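Local coordinates for topoisomerase I-like protein (Leishmania donovani, PDB 2B9S), which relaxes supercoiled DNA as the large subunit of a heterodimeric type IB topoisomerase, passing through a transient single-strand nick, at the interface of chains A and B. Numbering follows the deposited sequence. Chains: chain A, topoisomerase I-like protein; chain B, DNA topoisomerase I-like protein.

The interface of chains A and B. Residues chain A 421, 424-425, 429-430; chain B 12-15, 18.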
loop_
_atom_site.group_PDB
_atom_site.type_symbol
_atom_site.label_atom_id
_atom_site.label_comp_id
_atom_site.label_asym_id
_atom_site.label_seq_id
_atom_site.Cartn_x
_atom_site.Cartn_y
_atom_site.Cartn_z
ATOM N N THR A 421 -7.628 -14.483 -12.368
ATOM C CA THR A 421 -6.476 -15.280 -11.902
ATOM C C THR A 421 -5.277 -15.082 -12.830
ATOM O O THR A 421 -4.149 -14.972 -12.362
ATOM C CB THR A 421 -6.828 -16.804 -11.791
ATOM O OG1 THR A 421 -7.859 -16.998 -10.819
ATOM C CG2 THR A 421 -5.611 -17.678 -11.389
ATOM N N ALA A 424 -3.848 -11.704 -11.899
ATOM C CA ALA A 424 -3.195 -11.778 -10.599
ATOM C C ALA A 424 -1.834 -12.490 -10.634
ATOM O O ALA A 424 -0.908 -12.103 -9.905
ATOM C CB ALA A 424 -4.124 -12.438 -9.589
ATOM N N ILE A 425 -1.712 -13.523 -11.472
ATOM C CA ILE A 425 -0.435 -14.239 -11.679
ATOM C C ILE A 425 0.629 -13.349 -12.332
ATOM O O ILE A 425 1.774 -13.313 -11.870
ATOM C CB ILE A 425 -0.628 -15.562 -12.473
ATOM C CG1 ILE A 425 -1.110 -16.663 -11.529
ATOM C CG2 ILE A 425 0.671 -15.996 -13.196
ATOM C CD1 ILE A 425 -1.764 -17.840 -12.223
ATOM N N HIS A 429 0.321 -11.141 -7.321
ATOM C CA HIS A 429 -0.473 -10.883 -6.127
ATOM C C HIS A 429 -0.762 -12.165 -5.347
ATOM O O HIS A 429 -1.249 -13.152 -5.908
ATOM C CB HIS A 429 -1.747 -10.134 -6.515
ATOM C CG HIS A 429 -1.491 -8.760 -7.069
ATOM N ND1 HIS A 429 -2.345 -8.140 -7.953
ATOM C CD2 HIS A 429 -0.476 -7.883 -6.848
ATOM C CE1 HIS A 429 -1.879 -6.935 -8.239
ATOM N NE2 HIS A 429 -0.736 -6.762 -7.595
ATOM N N GLN A 430 -0.410 -12.149 -4.059
ATOM C CA GLN A 430 -0.431 -13.330 -3.205
ATOM C C GLN A 430 -1.025 -13.079 -1.815
ATOM O O GLN A 430 -0.931 -11.985 -1.265
ATOM C CB GLN A 430 0.974 -13.898 -3.050
ATOM C CG GLN A 430 1.576 -14.435 -4.317
ATOM C CD GLN A 430 2.928 -15.029 -4.076
ATOM O OE1 GLN A 430 3.256 -15.420 -2.951
ATOM N NE2 GLN A 430 3.746 -15.076 -5.118
ATOM N N ALA B 12 -1.282 -18.317 -1.647
ATOM C CA ALA B 12 -2.191 -18.476 -2.767
ATOM C C ALA B 12 -2.239 -17.200 -3.608
ATOM O O ALA B 12 -1.864 -16.129 -3.141
ATOM C CB ALA B 12 -3.584 -18.838 -2.248
ATOM N N VAL B 13 -2.691 -17.340 -4.849
ATOM C CA VAL B 13 -2.960 -16.222 -5.754
ATOM C C VAL B 13 -4.078 -15.343 -5.149
ATOM O O VAL B 13 -5.071 -15.848 -4.592
ATOM C CB VAL B 13 -3.354 -16.739 -7.191
ATOM C CG1 VAL B 13 -3.542 -15.602 -8.193
ATOM C CG2 VAL B 13 -2.308 -17.708 -7.714
ATOM N N SER B 14 -3.896 -14.029 -5.259
ATOM C CA SER B 14 -4.801 -13.069 -4.662
ATOM C C SER B 14 -5.430 -12.256 -5.780
ATOM O O SER B 14 -4.732 -11.597 -6.564
ATOM C CB SER B 14 -4.035 -12.181 -3.681
ATOM O OG SER B 14 -4.896 -11.434 -2.848
ATOM N N LEU B 15 -6.754 -12.309 -5.858
ATOM C CA LEU B 15 -7.466 -11.727 -6.985
ATOM C C LEU B 15 -7.931 -10.285 -6.735
ATOM O O LEU B 15 -8.214 -9.537 -7.694
ATOM C CB LEU B 15 -8.648 -12.633 -7.385
ATOM C CG LEU B 15 -8.486 -13.770 -8.410
ATOM C CD1 LEU B 15 -7.387 -14.782 -8.065
ATOM C CD2 LEU B 15 -9.841 -14.473 -8.546
ATOM N N SER B 18 -5.664 -6.719 -8.025
ATOM C CA SER B 18 -5.804 -6.329 -9.429
ATOM C C SER B 18 -7.178 -5.714 -9.735
ATOM O O SER B 18 -7.265 -4.739 -10.470
ATOM C CB SER B 18 -5.499 -7.496 -10.375
ATOM O OG SER B 18 -6.383 -8.578 -10.153
HETATM O O HOH W 1 -3.217 -9.999 -1.555
HETATM O O HOH W 2 -4.835 -9.384 -8.053
#
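The end of helix 411-427 of chain A, the short strand 430-431 and the loop between them meet strand 12-13 of chain B, the loop leading into its helix 16-21 and the first turn of that helix. Chain A carries the catalytic core of a eukaryotic type IB topoisomerase, and chain B supplies the C-terminal domain of this heterodimeric enzyme. A:Gln430 and B:Val13 form an antiparallel beta bridge between the chains. As part of this bridge, the amide N of B:Ser14 donates to the carbonyl O of A:His429 at 2.9 Å.

B:Val13 gives much of the apolar contact. CG1 of B:Val13, anti to the backbone N (chi1 -176°), rests on CB of A:Ala424 at 3.5 Å. The other branch, CG2 of B:Val13, points towards CG1 of A:Ile425, and these two side chains cross obliquely at a looser 4.1 Å. One helical turn before A:Ala424, the OG1 hydroxyl of A:Thr421 lies against methyl CD1 of B:Leu15 at 3.6 Å.

A:His429 is the active-site histidine of the type IB family. It lies in the pocket that holds the vanadate, which stands in for the transition-state phosphate in this complex. Water 2 ties its imidazole ring to chain B. The water sits in the ring plane at the edge, 2.8 Å from ND1 of A:His429. It also meets the carbonyl O of B:Ser14 at 2.7 Å, and both N and OG of B:Ser18 near the start of helix 16-21. The hydroxyl of B:Ser18 stands between its backbone N and carbonyl carbon (chi1 60°), which lets both groups reach the same water. This link may limit rotation of the ring and help position it. Water 1 makes a second bridge, with OG of B:Ser14 at 2.6 Å on one side and the carbonyl O of A:Gln430 on the other.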